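Pterin-4-alpha-carbinolamine dehydratase MoaB2 (Mycobacterium marinum, PDB 3RFQ) probably takes part in molybdenum cofactor biosynthesis, as a member of the MogA/MoaB family with a predicted molybdopterin-binding domain. Local coordinates at residues D74-D77 with I78-L82; G100-P103 with R104-T107; T107-S110 with T111-I114; A157-R160 with Y161-R164. One frame throughout, in Å; residues are numbered along the deposited sequence.

How the contacts relate
Contact 1 comes first along the chain, just after strand 63-71, and covers the first turns of helix 75-87. Contact 2 closes a tight loop between strand 92-96 and helix 107-114, and contact 3 continues from it into that helix, the two sharing T107. Contact 4 makes the turn from strand 151-156 into helix 160-180. Apart from that overlap the contacts follow in series, and none nests within or crosses another. Contacts 1 and 3 lie with centres about 8 Å apart and bring helices 75-87 and 107-114 together, while V106 of contact 2 packs on I78 of contact 1. Contact 4 stands apart, with its nearest atoms about 6 Å from contact 2.

Contact 1. Residues D74-D77 with I78-L82; sequences DEVD and IRNAL
R79 sends CG to the side opposite its own backbone N (chi1 -170°) and then folds at chi3 (-77°), a course that returns its guanidinium to E75 one turn earlier. E75 reaches out with a chain extended beyond CG, and the two side chains run alongside each other. Their meeting is a single-point salt bridge, R79 NH2 to E75 OE2 at 3.2 Å, made on the anti lone pair of the oxygen; the hydrogen bond is noticeably bent and the two planes stand 77° apart, well short of a paired, coplanar grip. Well away from this salt bridge, a water links D77 and N80, giving a hydrogen to D77 OD1 (3.1 Å) and receiving one from N80 ND2 (2.8 Å). On the inner side I78 lays CG1 3.1 Å from D74 O, the same oxygen that accepts from I78 N at 2.9 Å. I78 also rests on V71 of strand 63-71, while E75 O, which accepts R79 N, also takes a hydrogen bond from S110 OG of helix 107-114. At the start of the turn, D74 OD2 receives D77 N at 3.0 Å, the side-chain N-cap of helix 75-87.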
ATOM      1  N   ASP C  74       5.669 -31.379  11.345  1.00 30.49           N
ATOM      2  CA  ASP C  74       5.804 -31.844  12.708  1.00 32.17           C
ATOM      3  C   ASP C  74       6.744 -30.861  13.405  1.00 31.58           C
ATOM      4  O   ASP C  74       7.820 -30.535  12.892  1.00 30.31           O
ATOM      5  CB  ASP C  74       6.384 -33.257  12.719  1.00 34.01           C
ATOM      6  CG  ASP C  74       6.694 -33.747  14.113  1.00 35.90           C
ATOM      7  OD1 ASP C  74       5.771 -34.279  14.763  1.00 36.48           O
ATOM      8  OD2 ASP C  74       7.858 -33.586  14.557  1.00 36.55           O
ATOM      9  N   GLU C  75       6.303 -30.391  14.567  1.00 32.15           N
ATOM     10  CA  GLU C  75       6.948 -29.315  15.308  1.00 31.57           C
ATOM     11  C   GLU C  75       8.393 -29.639  15.666  1.00 31.23           C
ATOM     12  O   GLU C  75       9.276 -28.803  15.495  1.00 30.89           O
ATOM     13  CB  GLU C  75       6.134 -29.016  16.574  1.00 32.99           C
ATOM     14  CG  GLU C  75       6.039 -27.543  16.921  1.00 34.37           C
ATOM     15  CD  GLU C  75       4.986 -27.257  18.003  1.00 39.45           C
ATOM     16  OE1 GLU C  75       3.836 -27.765  17.891  1.00 41.80           O
ATOM     17  OE2 GLU C  75       5.318 -26.522  18.967  1.00 40.61           O
ATOM     18  N   VAL C  76       8.632 -30.854  16.143  1.00 32.43           N
ATOM     19  CA  VAL C  76       9.972 -31.307  16.504  1.00 32.30           C
ATOM     20  C   VAL C  76      10.887 -31.410  15.264  1.00 31.26           C
ATOM     21  O   VAL C  76      12.051 -30.963  15.290  1.00 29.86           O
ATOM     22  CB  VAL C  76       9.905 -32.636  17.305  1.00 35.18           C
ATOM     23  CG1 VAL C  76      11.292 -33.335  17.414  1.00 35.43           C
ATOM     24  CG2 VAL C  76       9.307 -32.381  18.695  1.00 35.93           C
ATOM     25  N   ASP C  77      10.356 -31.967  14.174  1.00 30.76           N
ATOM     26  CA  ASP C  77      11.170 -32.136  12.976  1.00 30.24           C
ATOM     27  C   ASP C  77      11.541 -30.787  12.373  1.00 27.89           C
ATOM     28  O   ASP C  77      12.711 -30.574  12.015  1.00 27.46           O
ATOM     29  CB  ASP C  77      10.531 -33.088  11.956  1.00 30.54           C
ATOM     30  CG  ASP C  77      10.479 -34.548  12.466  1.00 36.79           C
ATOM     31  OD1 ASP C  77      11.169 -34.878  13.466  1.00 39.38           O
ATOM     32  OD2 ASP C  77       9.740 -35.376  11.872  1.00 40.00           O
ATOM     33  N   ILE C  78      10.568 -29.874  12.307  1.00 26.59           N
ATOM     34  CA  ILE C  78      10.815 -28.534  11.792  1.00 25.01           C
ATOM     35  C   ILE C  78      11.834 -27.819  12.670  1.00 25.83           C
ATOM     36  O   ILE C  78      12.817 -27.280  12.176  1.00 25.97           O
ATOM     37  CB  ILE C  78       9.528 -27.701  11.681  1.00 24.00           C
ATOM     38  CG1 ILE C  78       8.514 -28.393  10.771  1.00 21.75           C
ATOM     39  CG2 ILE C  78       9.848 -26.330  11.142  1.00 22.12           C
ATOM     40  CD1 ILE C  78       7.118 -27.789  10.860  1.00 22.31           C
ATOM     41  N   ARG C  79      11.620 -27.861  13.980  1.00 27.74           N
ATOM     42  CA  ARG C  79      12.518 -27.230  14.944  1.00 28.61           C
ATOM     43  C   ARG C  79      13.953 -27.770  14.861  1.00 29.35           C
ATOM     44  O   ARG C  79      14.929 -27.004  14.889  1.00 29.46           O
ATOM     45  CB  ARG C  79      11.944 -27.426  16.337  1.00 30.36           C
ATOM     46  CG  ARG C  79      12.615 -26.646  17.430  1.00 32.32           C
ATOM     47  CD  ARG C  79      11.880 -26.917  18.745  1.00 34.76           C
ATOM     48  NE  ARG C  79      10.627 -26.151  18.765  1.00 35.97           N
ATOM     49  CZ  ARG C  79       9.485 -26.598  19.290  1.00 37.84           C
ATOM     50  NH1 ARG C  79       9.443 -27.826  19.821  1.00 37.37           N
ATOM     51  NH2 ARG C  79       8.384 -25.825  19.251  1.00 35.41           N
ATOM     52  N   ASN C  80      14.089 -29.087  14.752  1.00 30.43           N
ATOM     53  CA  ASN C  80      15.415 -29.685  14.582  1.00 30.77           C
ATOM     54  C   ASN C  80      16.114 -29.257  13.295  1.00 29.00           C
ATOM     55  O   ASN C  80      17.325 -29.044  13.309  1.00 29.84           O
ATOM     56  CB  ASN C  80      15.365 -31.212  14.665  1.00 32.38           C
ATOM     57  CG  ASN C  80      15.157 -31.715  16.087  1.00 36.88           C
ATOM     58  OD1 ASN C  80      14.926 -30.929  17.019  1.00 39.13           O
ATOM     59  ND2 ASN C  80      15.237 -33.042  16.267  1.00 40.66           N
ATOM     60  N   ALA C  81      15.377 -29.161  12.191  1.00 26.74           N
ATOM     61  CA  ALA C  81      15.982 -28.730  10.937  1.00 25.40           C
ATOM     62  C   ALA C  81      16.496 -27.287  11.055  1.00 24.52           C
ATOM     63  O   ALA C  81      17.571 -26.960  10.548  1.00 24.04           O
ATOM     64  CB  ALA C  81      14.996 -28.858   9.789  1.00 23.64           C
ATOM     65  N   LEU C  82      15.736 -26.435  11.739  1.00 24.36           N
ATOM     66  CA  LEU C  82      16.126 -25.043  11.897  1.00 24.08           C
ATOM     67  C   LEU C  82      17.317 -24.877  12.810  1.00 25.54           C
ATOM     68  O   LEU C  82      18.200 -24.062  12.506  1.00 25.78           O
ATOM     69  CB  LEU C  82      14.971 -24.170  12.391  1.00 23.44           C
ATOM     70  CG  LEU C  82      13.713 -24.137  11.526  1.00 22.29           C
ATOM     71  CD1 LEU C  82      12.574 -23.493  12.327  1.00 21.62           C
ATOM     72  CD2 LEU C  82      13.979 -23.417  10.208  1.00 20.28           C
TER
HETATM   73  O   HOH W   1      14.179 -34.402  14.034  1.00 18.99           O

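Contact 2. Residues G100-P103 with R104-T107; sequences GVTP and RDVT
From G100 on, the loop after strand 92-96 wraps its backbone round the carboxylate of D105, with a type I beta turn from T102 to D105 at its tip. The N of G100 gives a weak hydrogen bond to D105 OD1 at 3.1 Å, so this oxygen faces G100 while its twin serves the turn. V101 directs its side chain away from D105; its carbonyl oxygen instead receives R117 NH2 of the second subunit, which places the loop at a subunit boundary. T102 meets D105 through both side chain and backbone. Its OG1 sits between the backbone N and the carbonyl carbon (chi1 77°), a setting that lets hydroxyl and backbone N converge on one atom: D105 OD2 accepts from OG1 at a very short 2.5 Å and from T102 N at 2.8 Å. The N-H meets OD2 on its anti side, 15° out of the carboxylate plane, and the bond is markedly bent. Together with the G100 bond, these fix the rotation of the carboxylate. D105 N bonds to T102 O at 3.1 Å, closing the turn. P103 and R104 fill the two central positions; R104 turns its end away and makes a salt bridge to D40. The whole segment follows the glycines G97 and G98, as in the glycine-rich loop of MogA/MoaB proteins. Beyond the tip, D105 centres an inverse gamma turn, closed by a weak V106 N to R104 O bond, and V106 CG1 comes to lie 3.6 Å from P103 O.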
ATOM      1  N   GLY C 100      -0.537 -21.981   7.288  1.00 20.66           N
ATOM      2  CA  GLY C 100      -1.976 -21.736   7.311  1.00 23.36           C
ATOM      3  C   GLY C 100      -2.610 -21.925   8.685  1.00 26.21           C
ATOM      4  O   GLY C 100      -1.942 -21.821   9.735  1.00 26.50           O
ATOM      5  N   VAL C 101      -3.891 -22.280   8.687  1.00 29.05           N
ATOM      6  CA  VAL C 101      -4.632 -22.423   9.942  1.00 31.63           C
ATOM      7  C   VAL C 101      -5.143 -23.832  10.260  1.00 34.50           C
ATOM      8  O   VAL C 101      -5.818 -24.033  11.263  1.00 36.67           O
ATOM      9  CB  VAL C 101      -5.754 -21.390   9.998  1.00 32.85           C
ATOM     10  CG1 VAL C 101      -5.131 -19.986  10.027  1.00 31.25           C
ATOM     11  CG2 VAL C 101      -6.706 -21.528   8.779  1.00 32.60           C
ATOM     12  N   THR C 102      -4.797 -24.824   9.442  1.00 35.82           N
ATOM     13  CA  THR C 102      -5.176 -26.206   9.758  1.00 38.70           C
ATOM     14  C   THR C 102      -4.291 -26.713  10.910  1.00 39.69           C
ATOM     15  O   THR C 102      -3.342 -26.007  11.329  1.00 39.16           O
ATOM     16  CB  THR C 102      -5.034 -27.151   8.559  1.00 39.07           C
ATOM     17  OG1 THR C 102      -3.647 -27.453   8.377  1.00 38.90           O
ATOM     18  CG2 THR C 102      -5.621 -26.531   7.277  1.00 38.41           C
ATOM     19  N   PRO C 103      -4.589 -27.919  11.436  1.00 41.75           N
ATOM     20  CA  PRO C 103      -3.901 -28.233  12.690  1.00 42.18           C
ATOM     21  C   PRO C 103      -2.451 -28.600  12.464  1.00 40.31           C
ATOM     22  O   PRO C 103      -1.644 -28.499  13.386  1.00 40.36           O
ATOM     23  CB  PRO C 103      -4.683 -29.454  13.248  1.00 44.69           C
ATOM     24  CG  PRO C 103      -5.706 -29.853  12.145  1.00 46.20           C
ATOM     25  CD  PRO C 103      -5.363 -29.074  10.912  1.00 43.35           C
ATOM     26  N   ARG C 104      -2.148 -29.041  11.246  1.00 39.01           N
ATOM     27  CA  ARG C 104      -0.801 -29.422  10.854  1.00 37.56           C
ATOM     28  C   ARG C 104       0.050 -28.227  10.508  1.00 33.39           C
ATOM     29  O   ARG C 104       1.227 -28.407  10.199  1.00 32.68           O
ATOM     30  CB  ARG C 104      -0.819 -30.376   9.638  1.00 39.06           C
ATOM     31  CG  ARG C 104      -1.391 -31.784   9.914  1.00 45.64           C
ATOM     32  CD  ARG C 104      -0.495 -32.636  10.827  1.00 49.79           C
ATOM     33  NE  ARG C 104       0.707 -33.145  10.156  1.00 51.90           N
ATOM     34  CZ  ARG C 104       1.492 -34.106  10.660  1.00 54.02           C
ATOM     35  NH1 ARG C 104       1.206 -34.660  11.837  1.00 55.33           N
ATOM     36  NH2 ARG C 104       2.566 -34.516   9.990  1.00 53.10           N
ATOM     37  N   ASP C 105      -0.524 -27.020  10.526  1.00 30.31           N
ATOM     38  CA  ASP C 105       0.221 -25.848  10.092  1.00 27.38           C
ATOM     39  C   ASP C 105       1.038 -25.300  11.257  1.00 26.08           C
ATOM     40  O   ASP C 105       0.647 -24.289  11.889  1.00 25.42           O
ATOM     41  CB  ASP C 105      -0.709 -24.780   9.532  1.00 27.33           C
ATOM     42  CG  ASP C 105      -1.204 -25.097   8.114  1.00 28.29           C
ATOM     43  OD1 ASP C 105      -0.381 -25.057   7.166  1.00 28.38           O
ATOM     44  OD2 ASP C 105      -2.428 -25.329   7.951  1.00 28.02           O
ATOM     45  N   VAL C 106       2.152 -25.980  11.548  1.00 23.65           N
ATOM     46  CA  VAL C 106       2.915 -25.743  12.781  1.00 22.74           C
ATOM     47  C   VAL C 106       4.277 -25.036  12.612  1.00 20.88           C
ATOM     48  O   VAL C 106       5.008 -24.863  13.590  1.00 21.03           O
ATOM     49  CB  VAL C 106       3.089 -27.037  13.628  1.00 24.11           C
ATOM     50  CG1 VAL C 106       1.733 -27.506  14.208  1.00 24.41           C
ATOM     51  CG2 VAL C 106       3.746 -28.142  12.815  1.00 24.79           C
ATOM     52  N   THR C 107       4.597 -24.616  11.388  1.00 18.34           N
ATOM     53  CA  THR C 107       5.873 -23.933  11.118  1.00 17.47           C
ATOM     54  C   THR C 107       6.062 -22.698  12.020  1.00 17.91           C
ATOM     55  O   THR C 107       7.152 -22.517  12.596  1.00 18.45           O
ATOM     56  CB  THR C 107       6.013 -23.546   9.640  1.00 16.38           C
ATOM     57  OG1 THR C 107       5.829 -24.706   8.812  1.00 16.13           O
ATOM     58  CG2 THR C 107       7.358 -22.896   9.333  1.00 14.12           C
TER

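Contact 3. Residues T107-S110 with T111-I114; sequences TPES and TREI
T111 lays its hydroxyl over the carbonyl of T107, one helical turn back, with OG1 2.7 Å from T107 O. The torsion about CA-CB (chi1 -59°) sets OG1 beside the backbone N, and both groups of T111 therefore reach the same acceptor: the backbone N also bonds to T107 O, at 2.8 Å. The hydroxyl arrives 41° out of the carbonyl plane and the N-H much closer to it, a double grip on one oxygen in a buried place. The side chains of T107 and T111 lie alongside each other, T107 CG2 3.9 Å from T111 OG1, and T111 OG1 is also hydrogen-bonded to N155 ND2.

On the outer side E109 and R112 lie alongside each other, three residues apart. R112 NH1 gives E109 OE2 a weak hydrogen bond of 3.4 Å that is part of a salt bridge, the oxygen lying at the guanidinium edge and the two planes turned 49° from one another. The stronger partner of E109 is R142, so OE2 is shared by two arginines. Bent at its third torsion, R112 curls back so that P108 O stands 4.3 Å above the centre of one guanidinium face; that oxygen is also the acceptor of R112 N, at 2.8 Å.

Helix 107-114 thus exposes its charged side and buries its threonines. S110 packs on I78 and T111 on L82 of helix 75-87, while T107 and T111 meet N155 and V153 of strand 151-156; R112 touches L144 in the loop before strand 145-148.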
ATOM      1  N   THR C 107       4.597 -24.616  11.388  1.00 18.34           N
ATOM      2  CA  THR C 107       5.873 -23.933  11.118  1.00 17.47           C
ATOM      3  C   THR C 107       6.062 -22.698  12.020  1.00 17.91           C
ATOM      4  O   THR C 107       7.152 -22.517  12.596  1.00 18.45           O
ATOM      5  CB  THR C 107       6.013 -23.546   9.640  1.00 16.38           C
ATOM      6  OG1 THR C 107       5.829 -24.706   8.812  1.00 16.13           O
ATOM      7  CG2 THR C 107       7.358 -22.896   9.333  1.00 14.12           C
ATOM      8  N   PRO C 108       5.010 -21.875  12.192  1.00 17.47           N
ATOM      9  CA  PRO C 108       5.275 -20.679  13.041  1.00 17.98           C
ATOM     10  C   PRO C 108       5.568 -21.016  14.501  1.00 19.64           C
ATOM     11  O   PRO C 108       6.459 -20.389  15.086  1.00 20.34           O
ATOM     12  CB  PRO C 108       3.991 -19.853  12.927  1.00 16.69           C
ATOM     13  CG  PRO C 108       3.336 -20.363  11.631  1.00 16.75           C
ATOM     14  CD  PRO C 108       3.664 -21.830  11.588  1.00 16.31           C
ATOM     15  N   GLU C 109       4.839 -21.983  15.070  1.00 21.19           N
ATOM     16  CA  GLU C 109       5.050 -22.431  16.452  1.00 23.22           C
ATOM     17  C   GLU C 109       6.451 -23.029  16.621  1.00 23.78           C
ATOM     18  O   GLU C 109       7.121 -22.754  17.622  1.00 24.31           O
ATOM     19  CB  GLU C 109       3.979 -23.453  16.915  1.00 25.00           C
ATOM     20  CG  GLU C 109       2.572 -22.894  17.147  1.00 26.69           C
ATOM     21  CD  GLU C 109       2.056 -22.126  15.935  1.00 28.90           C
ATOM     22  OE1 GLU C 109       1.940 -22.725  14.839  1.00 28.11           O
ATOM     23  OE2 GLU C 109       1.832 -20.903  16.067  1.00 30.93           O
ATOM     24  N   SER C 110       6.872 -23.855  15.662  1.00 23.41           N
ATOM     25  CA  SER C 110       8.248 -24.399  15.646  1.00 24.54           C
ATOM     26  C   SER C 110       9.287 -23.282  15.544  1.00 23.60           C
ATOM     27  O   SER C 110      10.323 -23.312  16.227  1.00 24.16           O
ATOM     28  CB  SER C 110       8.460 -25.359  14.472  1.00 24.36           C
ATOM     29  OG  SER C 110       7.532 -26.433  14.483  1.00 26.81           O
ATOM     30  N   THR C 111       9.015 -22.307  14.680  1.00 21.89           N
ATOM     31  CA  THR C 111       9.958 -21.214  14.444  1.00 20.85           C
ATOM     32  C   THR C 111      10.087 -20.287  15.664  1.00 22.47           C
ATOM     33  O   THR C 111      11.192 -19.922  16.062  1.00 22.98           O
ATOM     34  CB  THR C 111       9.581 -20.454  13.172  1.00 19.18           C
ATOM     35  OG1 THR C 111       9.601 -21.388  12.087  1.00 18.23           O
ATOM     36  CG2 THR C 111      10.560 -19.293  12.887  1.00 16.86           C
ATOM     37  N   ARG C 112       8.967 -19.937  16.276  1.00 23.65           N
ATOM     38  CA  ARG C 112       8.978 -18.997  17.405  1.00 26.36           C
ATOM     39  C   ARG C 112       9.948 -19.417  18.510  1.00 27.85           C
ATOM     40  O   ARG C 112      10.605 -18.571  19.108  1.00 28.52           O
ATOM     41  CB  ARG C 112       7.570 -18.864  18.008  1.00 27.10           C
ATOM     42  CG  ARG C 112       7.391 -17.659  18.941  1.00 31.08           C
ATOM     43  CD  ARG C 112       5.909 -17.478  19.320  1.00 37.39           C
ATOM     44  NE  ARG C 112       5.047 -17.123  18.177  1.00 39.26           N
ATOM     45  CZ  ARG C 112       4.050 -17.869  17.687  1.00 40.92           C
ATOM     46  NH1 ARG C 112       3.746 -19.051  18.221  1.00 42.87           N
ATOM     47  NH2 ARG C 112       3.346 -17.428  16.656  1.00 38.67           N
ATOM     48  N   GLU C 113      10.015 -20.721  18.765  1.00 28.85           N
ATOM     49  CA  GLU C 113      10.837 -21.289  19.831  1.00 31.60           C
ATOM     50  C   GLU C 113      12.325 -21.056  19.655  1.00 30.96           C
ATOM     51  O   GLU C 113      13.049 -20.862  20.633  1.00 32.06           O
ATOM     52  CB  GLU C 113      10.591 -22.789  19.941  1.00 33.12           C
ATOM     53  CG  GLU C 113       9.415 -23.133  20.795  1.00 37.83           C
ATOM     54  CD  GLU C 113       9.517 -22.500  22.175  1.00 43.93           C
ATOM     55  OE1 GLU C 113      10.423 -22.920  22.949  1.00 44.76           O
ATOM     56  OE2 GLU C 113       8.695 -21.581  22.459  1.00 44.90           O
ATOM     57  N   ILE C 114      12.775 -21.087  18.409  1.00 29.11           N
ATOM     58  CA  ILE C 114      14.185 -20.911  18.139  1.00 28.97           C
ATOM     59  C   ILE C 114      14.592 -19.462  17.831  1.00 28.00           C
ATOM     60  O   ILE C 114      15.784 -19.188  17.805  1.00 29.05           O
ATOM     61  CB  ILE C 114      14.697 -21.895  17.070  1.00 28.38           C
ATOM     62  CG1 ILE C 114      13.988 -21.699  15.733  1.00 26.77           C
ATOM     63  CG2 ILE C 114      14.456 -23.301  17.533  1.00 30.54           C
ATOM     64  CD1 ILE C 114      14.704 -20.811  14.790  1.00 26.47           C
TER

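Contact 4. Residues A157-R160 with Y161-R164; sequences AGSR and YAVR
S159 and A162 are joined by the bond that starts the helix: A162 N donates to S159 OG at 3.0 Å in a nearly straight N-H line. The hydroxyl is placed for this by a chi1 of 74°, which brings OG over the first turn and also within 3.4 Å of A162 CB. Backbone bonds carry the turn on, V163 N to S159 O at 3.1 Å and R164 N to R160 O at 3.0 Å.

This is a serine N-cap, opening helix 160-180 directly after the loop from strand 151-156. The backbone N of S159 is in turn bonded to D137 OD2.

Apolar contacts line the inner side. A157 CB meets A162 CB at 3.7 Å, methyl against methyl, and both also touch D137; V163 packs on L53 and V54 of helix 51-60.

Charged groups gather where the third subunit meets the helix. R160 and R164 approach at a slant, NE of R160 lying 4.0 Å from NH2 of R164 with the guanidinium planes 89° apart. Carboxylates of the third subunit probably offset the closeness of the two: E60 of that subunit makes salt bridges with both arginines, through OE1 to R160 NE and OE2 to R164 NE, and E56 of the same subunit takes R164 NH2. R160 NH1 is further hydrogen-bonded to H49 O within its own chain.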
ATOM      1  N   ALA C 157       4.584 -19.127   3.003  1.00 14.24           N
ATOM      2  CA  ALA C 157       3.501 -20.043   2.668  1.00 16.15           C
ATOM      3  C   ALA C 157       3.888 -20.993   1.527  1.00 16.60           C
ATOM      4  O   ALA C 157       4.865 -20.746   0.794  1.00 15.80           O
ATOM      5  CB  ALA C 157       2.203 -19.277   2.324  1.00 15.74           C
ATOM      6  N   GLY C 158       3.132 -22.078   1.386  1.00 17.94           N
ATOM      7  CA  GLY C 158       3.502 -23.139   0.447  1.00 18.79           C
ATOM      8  C   GLY C 158       3.149 -23.030  -1.040  1.00 19.49           C
ATOM      9  O   GLY C 158       3.758 -23.723  -1.861  1.00 20.62           O
ATOM     10  N   SER C 159       2.175 -22.200  -1.433  1.00 18.95           N
ATOM     11  CA  SER C 159       1.762 -22.212  -2.853  1.00 18.98           C
ATOM     12  C   SER C 159       2.929 -21.668  -3.722  1.00 18.60           C
ATOM     13  O   SER C 159       3.776 -20.945  -3.226  1.00 17.03           O
ATOM     14  CB  SER C 159       0.508 -21.358  -3.069  1.00 19.10           C
ATOM     15  OG  SER C 159       0.866 -19.980  -3.000  1.00 16.42           O
ATOM     16  N   ARG C 160       2.981 -22.023  -4.997  1.00 19.25           N
ATOM     17  CA  ARG C 160       4.001 -21.466  -5.900  1.00 19.66           C
ATOM     18  C   ARG C 160       3.989 -19.919  -5.975  1.00 18.60           C
ATOM     19  O   ARG C 160       5.045 -19.294  -6.029  1.00 17.24           O
ATOM     20  CB  ARG C 160       3.807 -22.017  -7.316  1.00 21.48           C
ATOM     21  CG  ARG C 160       5.099 -21.999  -8.170  1.00 24.25           C
ATOM     22  CD  ARG C 160       5.139 -23.284  -9.018  1.00 31.02           C
ATOM     23  NE  ARG C 160       6.289 -23.349  -9.918  1.00 30.61           N
ATOM     24  CZ  ARG C 160       7.398 -24.002  -9.615  1.00 33.11           C
ATOM     25  NH1 ARG C 160       7.464 -24.663  -8.463  1.00 33.75           N
ATOM     26  NH2 ARG C 160       8.427 -24.010 -10.456  1.00 33.11           N
ATOM     27  N   TYR C 161       2.795 -19.319  -6.004  1.00 18.01           N
ATOM     28  CA  TYR C 161       2.699 -17.868  -6.074  1.00 17.87           C
ATOM     29  C   TYR C 161       3.222 -17.249  -4.793  1.00 16.45           C
ATOM     30  O   TYR C 161       3.916 -16.239  -4.858  1.00 16.29           O
ATOM     31  CB  TYR C 161       1.272 -17.391  -6.354  1.00 19.17           C
ATOM     32  CG  TYR C 161       0.757 -17.602  -7.775  1.00 21.88           C
ATOM     33  CD1 TYR C 161       1.582 -18.079  -8.797  1.00 24.26           C
ATOM     34  CD2 TYR C 161      -0.553 -17.257  -8.100  1.00 25.94           C
ATOM     35  CE1 TYR C 161       1.090 -18.237 -10.114  1.00 28.16           C
ATOM     36  CE2 TYR C 161      -1.055 -17.396  -9.397  1.00 28.06           C
ATOM     37  CZ  TYR C 161      -0.236 -17.896 -10.396  1.00 29.82           C
ATOM     38  OH  TYR C 161      -0.773 -18.054 -11.662  1.00 31.12           O
ATOM     39  N   ALA C 162       2.929 -17.854  -3.635  1.00 15.33           N
ATOM     40  CA  ALA C 162       3.493 -17.342  -2.338  1.00 14.40           C
ATOM     41  C   ALA C 162       5.013 -17.363  -2.331  1.00 13.34           C
ATOM     42  O   ALA C 162       5.662 -16.419  -1.895  1.00 12.69           O
ATOM     43  CB  ALA C 162       2.947 -18.118  -1.115  1.00 13.49           C
ATOM     44  N   VAL C 163       5.585 -18.459  -2.799  1.00 13.82           N
ATOM     45  CA  VAL C 163       7.026 -18.580  -2.841  1.00 13.01           C
ATOM     46  C   VAL C 163       7.610 -17.494  -3.751  1.00 12.18           C
ATOM     47  O   VAL C 163       8.546 -16.780  -3.370  1.00 11.72           O
ATOM     48  CB  VAL C 163       7.460 -19.978  -3.376  1.00 14.43           C
ATOM     49  CG1 VAL C 163       8.955 -19.967  -3.692  1.00 12.32           C
ATOM     50  CG2 VAL C 163       7.109 -21.055  -2.361  1.00 14.75           C
ATOM     51  N   ARG C 164       7.046 -17.345  -4.936  1.00 16.14           N
ATOM     52  CA  ARG C 164       7.623 -16.372  -5.846  1.00 14.79           C
ATOM     53  C   ARG C 164       7.501 -14.941  -5.268  1.00 14.40           C
ATOM     54  O   ARG C 164       8.483 -14.162  -5.243  1.00 13.67           O
ATOM     55  CB  ARG C 164       6.921 -16.448  -7.200  1.00 15.51           C
ATOM     56  CG  ARG C 164       7.230 -17.689  -7.994  1.00 14.56           C
ATOM     57  CD  ARG C 164       6.640 -17.558  -9.391  1.00 15.06           C
ATOM     58  NE  ARG C 164       6.870 -18.751 -10.206  1.00 13.48           N
ATOM     59  CZ  ARG C 164       8.027 -19.088 -10.777  1.00 13.32           C
ATOM     60  NH1 ARG C 164       9.120 -18.339 -10.608  1.00 11.49           N
ATOM     61  NH2 ARG C 164       8.092 -20.189 -11.509  1.00 14.17           N
TER